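PDB 6W1K: 2-oxoadipate dioxygenase/decarboxylase, chloroplastic/amyloplastic from Oryza sativa, which catalyses the iron(II)-dependent decarboxylation and hydroxylation of 2-oxoadipate to D-2-hydroxyglutarate in lysine catabolism. Local coordinates for residues F123-L128 and S180-W185; G66-G71 and I139-I144. All coordinates share one frame; numbering follows the deposited sequence.

Contact 1 of 2, residues F123-L128 and S180-W185; sequences FISELL and SEYAAW. With OOG (2-oxoadipic acid), chain F.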
loop_
_atom_site.group_PDB
_atom_site.type_symbol
_atom_site.label_atom_id
_atom_site.label_comp_id
_atom_site.label_asym_id
_atom_site.label_seq_id
_atom_site.Cartn_x
_atom_site.Cartn_y
_atom_site.Cartn_z
ATOM N N PHE A 123 -3.781 -4.178 -0.598
ATOM C CA PHE A 123 -3.248 -4.716 0.654
ATOM C C PHE A 123 -3.801 -3.821 1.764
ATOM O O PHE A 123 -3.574 -2.611 1.735
ATOM C CB PHE A 123 -1.707 -4.705 0.628
ATOM C CG PHE A 123 -1.053 -5.366 1.807
ATOM C CD1 PHE A 123 -0.976 -4.718 3.046
ATOM C CD2 PHE A 123 -0.489 -6.630 1.674
ATOM C CE1 PHE A 123 -0.350 -5.341 4.141
ATOM C CE2 PHE A 123 0.129 -7.260 2.756
ATOM C CZ PHE A 123 0.193 -6.622 3.990
ATOM N N ILE A 124 -4.579 -4.392 2.698
ATOM C CA ILE A 124 -5.225 -3.606 3.749
ATOM C C ILE A 124 -4.854 -4.232 5.086
ATOM O O ILE A 124 -5.090 -5.427 5.303
ATOM C CB ILE A 124 -6.750 -3.554 3.618
ATOM C CG1 ILE A 124 -7.152 -3.096 2.209
ATOM C CG2 ILE A 124 -7.295 -2.593 4.642
ATOM C CD1 ILE A 124 -8.645 -3.165 1.915
ATOM N N SER A 125 -4.260 -3.451 5.950
ATOM C CA SER A 125 -3.878 -3.937 7.269
ATOM C C SER A 125 -4.731 -3.226 8.318
ATOM O O SER A 125 -5.373 -2.198 8.048
ATOM C CB SER A 125 -2.385 -3.734 7.492
ATOM O OG SER A 125 -2.039 -2.379 7.415
ATOM N N GLU A 126 -4.795 -3.828 9.504
ATOM C CA GLU A 126 -5.429 -3.181 10.642
ATOM C C GLU A 126 -4.615 -3.417 11.908
ATOM O O GLU A 126 -4.031 -4.481 12.095
ATOM C CB GLU A 126 -6.864 -3.688 10.868
ATOM C CG GLU A 126 -6.985 -5.139 11.293
ATOM C CD GLU A 126 -8.434 -5.659 11.315
ATOM O OE1 GLU A 126 -9.367 -4.979 10.818
ATOM O OE2 GLU A 126 -8.636 -6.768 11.830
ATOM N N LEU A 127 -4.612 -2.423 12.781
ATOM C CA LEU A 127 -4.025 -2.578 14.110
ATOM C C LEU A 127 -4.987 -3.313 15.042
ATOM O O LEU A 127 -6.176 -2.974 15.128
ATOM C CB LEU A 127 -3.695 -1.197 14.654
ATOM C CG LEU A 127 -3.054 -1.124 16.048
ATOM C CD1 LEU A 127 -1.642 -1.603 16.103
ATOM C CD2 LEU A 127 -3.150 0.363 16.435
ATOM N N LEU A 128 -4.467 -4.305 15.756
ATOM C CA LEU A 128 -5.256 -5.071 16.722
ATOM C C LEU A 128 -5.278 -4.280 18.024
ATOM O O LEU A 128 -4.487 -4.509 18.948
ATOM C CB LEU A 128 -4.694 -6.470 16.885
ATOM C CG LEU A 128 -4.573 -7.283 15.596
ATOM C CD1 LEU A 128 -3.764 -8.553 15.871
ATOM C CD2 LEU A 128 -5.945 -7.604 15.026
ATOM N N SER A 180 3.093 2.375 19.491
ATOM C CA SER A 180 2.833 1.814 18.174
ATOM C C SER A 180 2.982 2.915 17.134
ATOM O O SER A 180 2.100 3.777 17.005
ATOM C CB SER A 180 1.434 1.199 18.088
ATOM O OG SER A 180 1.133 0.934 16.718
ATOM N N GLU A 181 4.073 2.867 16.369
ATOM C CA GLU A 181 4.247 3.828 15.284
ATOM C C GLU A 181 3.174 3.687 14.222
ATOM O O GLU A 181 2.799 4.668 13.571
ATOM C CB GLU A 181 5.628 3.656 14.675
ATOM C CG GLU A 181 6.730 3.932 15.738
ATOM C CD GLU A 181 8.072 4.262 15.120
ATOM O OE1 GLU A 181 8.182 5.369 14.561
ATOM O OE2 GLU A 181 8.995 3.419 15.177
ATOM N N TYR A 182 2.700 2.465 14.007
ATOM C CA TYR A 182 1.576 2.259 13.109
ATOM C C TYR A 182 0.362 3.035 13.584
ATOM O O TYR A 182 -0.311 3.704 12.792
ATOM C CB TYR A 182 1.295 0.759 13.032
ATOM C CG TYR A 182 0.188 0.347 12.075
ATOM C CD1 TYR A 182 -1.143 0.592 12.378
ATOM C CD2 TYR A 182 0.480 -0.326 10.892
ATOM C CE1 TYR A 182 -2.155 0.224 11.536
ATOM C CE2 TYR A 182 -0.537 -0.710 10.030
ATOM C CZ TYR A 182 -1.851 -0.450 10.375
ATOM O OH TYR A 182 -2.880 -0.830 9.568
ATOM N N ALA A 183 0.041 2.932 14.882
ATOM C CA ALA A 183 -1.122 3.660 15.403
ATOM C C ALA A 183 -0.970 5.157 15.179
ATOM O O ALA A 183 -1.939 5.842 14.838
ATOM C CB ALA A 183 -1.328 3.384 16.895
ATOM N N ALA A 184 0.228 5.691 15.434
ATOM C CA ALA A 184 0.474 7.117 15.256
ATOM C C ALA A 184 0.319 7.537 13.790
ATOM O O ALA A 184 -0.263 8.594 13.495
ATOM C CB ALA A 184 1.877 7.456 15.776
ATOM N N TRP A 185 0.855 6.736 12.864
ATOM C CA TRP A 185 0.665 6.990 11.432
ATOM C C TRP A 185 -0.823 7.106 11.101
ATOM O O TRP A 185 -1.255 8.050 10.438
ATOM C CB TRP A 185 1.324 5.878 10.580
ATOM C CG TRP A 185 1.349 6.267 9.135
ATOM C CD1 TRP A 185 2.376 6.891 8.485
ATOM C CD2 TRP A 185 0.308 6.099 8.160
ATOM N NE1 TRP A 185 2.030 7.153 7.207
ATOM C CE2 TRP A 185 0.779 6.652 6.960
ATOM C CE3 TRP A 185 -0.954 5.530 8.182
ATOM C CZ2 TRP A 185 0.021 6.686 5.802
ATOM C CZ3 TRP A 185 -1.703 5.532 7.014
ATOM C CH2 TRP A 185 -1.220 6.137 5.853
HETATM C C2 OOG F . 1.976 -2.125 4.158
HETATM C C3 OOG F . 3.345 -2.807 4.165
HETATM C C4 OOG F . 3.241 -4.209 3.555
HETATM C C6 OOG F . 3.951 -5.228 1.216
HETATM O O4 OOG F . 4.194 -6.352 1.723
HETATM O O3 OOG F . 4.305 -4.988 0.041
HETATM C C5 OOG F . 3.229 -4.158 2.027
HETATM C C1 OOG F . 1.982 -0.817 4.962
HETATM O O1 OOG F . 0.964 -0.337 5.322
HETATM O O2 OOG F . 3.173 -0.163 5.283
HETATM O O5 OOG F . 2.662 -3.294 1.460
#

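Contact 2 of 2, residues G66-G71 and I139-I144; sequences GVDGYG and IIQKYI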
loop_
_atom_site.group_PDB
_atom_site.type_symbol
_atom_site.label_atom_id
_atom_site.label_comp_id
_atom_site.label_asym_id
_atom_site.label_seq_id
_atom_site.Cartn_x
_atom_site.Cartn_y
_atom_site.Cartn_z
ATOM N N GLY A 66 -8.226 -1.557 13.870
ATOM C CA GLY A 66 -9.066 -2.730 14.031
ATOM C C GLY A 66 -9.951 -2.714 15.263
ATOM O O GLY A 66 -9.766 -3.497 16.208
ATOM N N VAL A 67 -10.923 -1.811 15.266
ATOM C CA VAL A 67 -11.829 -1.656 16.391
ATOM C C VAL A 67 -13.106 -0.987 15.892
ATOM O O VAL A 67 -13.068 -0.108 15.027
ATOM C CB VAL A 67 -11.159 -0.861 17.543
ATOM C CG1 VAL A 67 -10.886 0.592 17.158
ATOM C CG2 VAL A 67 -12.004 -0.916 18.787
ATOM N N ASP A 68 -14.240 -1.446 16.426
ATOM C CA ASP A 68 -15.555 -0.817 16.197
ATOM C C ASP A 68 -15.852 -0.631 14.716
ATOM O O ASP A 68 -16.448 0.360 14.295
ATOM C CB ASP A 68 -15.658 0.527 16.923
ATOM C CG ASP A 68 -15.568 0.395 18.447
ATOM O OD1 ASP A 68 -15.242 1.415 19.103
ATOM O OD2 ASP A 68 -15.815 -0.715 18.987
ATOM N N GLY A 69 -15.465 -1.615 13.918
ATOM C CA GLY A 69 -15.726 -1.572 12.499
ATOM C C GLY A 69 -14.855 -0.633 11.686
ATOM O O GLY A 69 -15.140 -0.438 10.507
ATOM N N TYR A 70 -13.830 -0.025 12.273
ATOM C CA TYR A 70 -12.940 0.890 11.547
ATOM C C TYR A 70 -11.807 0.167 10.821
ATOM O O TYR A 70 -10.955 0.822 10.198
ATOM C CB TYR A 70 -12.396 1.955 12.523
ATOM C CG TYR A 70 -13.346 3.145 12.611
ATOM C CD1 TYR A 70 -14.505 3.087 13.380
ATOM C CD2 TYR A 70 -13.135 4.293 11.837
ATOM C CE1 TYR A 70 -15.410 4.140 13.391
ATOM C CE2 TYR A 70 -14.044 5.349 11.841
ATOM C CZ TYR A 70 -15.172 5.258 12.598
ATOM O OH TYR A 70 -16.044 6.321 12.589
ATOM N N GLY A 71 -11.786 -1.158 10.865
ATOM C CA GLY A 71 -10.666 -1.954 10.378
ATOM C C GLY A 71 -10.751 -2.309 8.909
ATOM O O GLY A 71 -11.292 -1.567 8.089
ATOM N N ILE A 139 -7.158 6.255 24.064
ATOM C CA ILE A 139 -6.920 7.357 23.147
ATOM C C ILE A 139 -7.562 7.051 21.794
ATOM O O ILE A 139 -8.288 7.870 21.221
ATOM C CB ILE A 139 -5.409 7.618 23.004
ATOM C CG1 ILE A 139 -4.829 8.298 24.231
ATOM C CG2 ILE A 139 -5.142 8.449 21.728
ATOM C CD1 ILE A 139 -3.320 8.193 24.293
ATOM N N ILE A 140 -7.346 5.839 21.291
ATOM C CA ILE A 140 -7.925 5.481 20.004
ATOM C C ILE A 140 -9.440 5.489 20.090
ATOM O O ILE A 140 -10.128 5.980 19.182
ATOM C CB ILE A 140 -7.383 4.114 19.547
ATOM C CG1 ILE A 140 -5.920 4.276 19.160
ATOM C CG2 ILE A 140 -8.198 3.555 18.378
ATOM C CD1 ILE A 140 -5.128 2.950 19.118
ATOM N N GLN A 141 -9.986 4.947 21.180
ATOM C CA GLN A 141 -11.430 4.933 21.360
ATOM C C GLN A 141 -12.006 6.344 21.362
ATOM O O GLN A 141 -13.119 6.562 20.870
ATOM C CB GLN A 141 -11.798 4.224 22.655
ATOM C CG GLN A 141 -13.230 3.820 22.743
ATOM C CD GLN A 141 -13.620 2.773 21.694
ATOM O OE1 GLN A 141 -12.848 1.855 21.367
ATOM N NE2 GLN A 141 -14.829 2.920 21.151
ATOM N N LYS A 142 -11.287 7.307 21.952
ATOM C CA LYS A 142 -11.766 8.688 21.963
ATOM C C LYS A 142 -11.948 9.203 20.538
ATOM O O LYS A 142 -12.964 9.832 20.208
ATOM C CB LYS A 142 -10.795 9.595 22.732
ATOM C CG LYS A 142 -11.127 11.097 22.617
ATOM C CD LYS A 142 -10.208 11.978 23.470
ATOM C CE LYS A 142 -8.783 11.984 22.930
ATOM N NZ LYS A 142 -7.942 13.071 23.567
ATOM N N TYR A 143 -10.943 8.989 19.688
ATOM C CA TYR A 143 -11.059 9.488 18.323
ATOM C C TYR A 143 -12.120 8.728 17.547
ATOM O O TYR A 143 -12.910 9.344 16.811
ATOM C CB TYR A 143 -9.709 9.423 17.638
ATOM C CG TYR A 143 -8.805 10.470 18.194
ATOM C CD1 TYR A 143 -8.947 11.795 17.830
ATOM C CD2 TYR A 143 -7.871 10.167 19.138
ATOM C CE1 TYR A 143 -8.148 12.774 18.345
ATOM C CE2 TYR A 143 -7.060 11.120 19.632
ATOM C CZ TYR A 143 -7.199 12.442 19.248
ATOM O OH TYR A 143 -6.417 13.449 19.773
ATOM N N ILE A 144 -12.187 7.407 17.728
ATOM C CA ILE A 144 -13.228 6.625 17.062
ATOM C C ILE A 144 -14.615 7.165 17.432
ATOM O O ILE A 144 -15.505 7.266 16.583
ATOM C CB ILE A 144 -13.100 5.131 17.417
ATOM C CG1 ILE A 144 -11.864 4.464 16.786
ATOM C CG2 ILE A 144 -14.354 4.372 17.013
ATOM C CD1 ILE A 144 -11.696 4.693 15.375
#

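Contact 1 of 2, residues F123-L128 and S180-W185
Tyr182 meets strand residues 123-127 with its phenol end: at the edge of the ring, in its plane, lies Ser125 OG, while Leu127 CB approaches obliquely, 3.8 Å from Tyr182 CE1. A second flat group, the ring of Phe123, has C4 of 2-oxoadipate over one face, offset toward the rim and 3.8 Å from CE1 of Phe123. Tyr182 OH donates to Ser125 OG over 2.8 Å. The same phenol oxygen is also hydrogen-bonded to Thr64 N, and Ser125 OG has a weak bond to Phe62 O, so these buried hydroxyls link helix 181-189 to strands 121-127 and 57-65. A tyrosine suits the place because its long flat side chain spans from helix to sheet, offering apolar carbons along the way and a polar tip. CG lies anti to the backbone N (chi1 -177°), the start of the reach that brings the phenol end to Ser125. The strand belongs to the curved mixed sheet of a protein from the glyoxalase clan, whose concave sheets house a metal site, and it runs at 110° to the helix direction. Tyr182 also packs on Arg63, which binds 2-oxoadipate, and Trp185 makes a cation-pi contact with the same arginine; both are thus second-shell neighbours of the substrate. Farther along the strand, Leu127 spreads its two methyls: CD2 packs 3.6 Å from Ala183 CB, whose small size permits close approach, and CD1 lies 3.8 Å from Ser180 OG. That serine oxygen N-caps the helix, accepting from Ala183 N at 2.9 Å with an N-H...O angle of 162°.

Contact 2 of 2, residues G66-G71 and I139-I144
Ile144, the residue most covered in this contact, packs its branched side chain against both Tyr70 and Val67. Its CD1 lies over one face of the Tyr70 ring, 3.8 Å from the ring centroid and 20° off the normal, a CH-pi contact displaced toward CG. The second branch, CG2, sits 3.8 Å from Tyr70 CE1, so two methyls follow the ring, the two side chains running alongside in opposing senses. Beta-branching suits the place: the longer arm carries CD1 to the ring while its CG1 meets Val67 CG1 at 4.0 Å, and CG2 reaches Tyr70 separately. That valine methyl stands between backbone N and carbonyl carbon (chi1 67°), and it also touches Ile140 CG2, one turn back along the helix. The ring of Tyr70 is buried, but its hydroxyl is hydrogen-bonded to Ser147 and to Gly148 O. Toward solvent the contact turns polar: Gln141 NE2 donates to Asp68 OD1 over 2.6 Å, nearly along the C-O axis of the carboxylate, with the two planes 73° apart. The same oxygen forms a salt bridge with Arg145, which probably helps to hold its negative charge. Asp68 and Gly69 take the positive phi values of the two central positions, easy for a glycine at 69. Packed against helix 134-147, in the link between strand 57-65 and helix 72-81, residues 67-70 form a type I' beta turn, closed by Tyr70 N to Val67 O.

How the contacts relate
From the N terminus, the chain passes first through loop 66-71, then strand residues 123-128, then helix residues 139-144 and finally 180-185. Contact 2 closes a span with 67 residues between its segments, about a third of it strand, and contact 1 closes one with 51, largely helical. The segments alternate, so the two closures cross rather than nest. They meet at Leu127: Leu127 O lies 2.8 Å from Gly66 N, a probable hydrogen bond, and Leu127 CD2 packs on Ile140 CD1. Together they tie the sheet and the loop after strand 57-65 to helices 134-147 and 181-189, with contact 1 nearer the substrate.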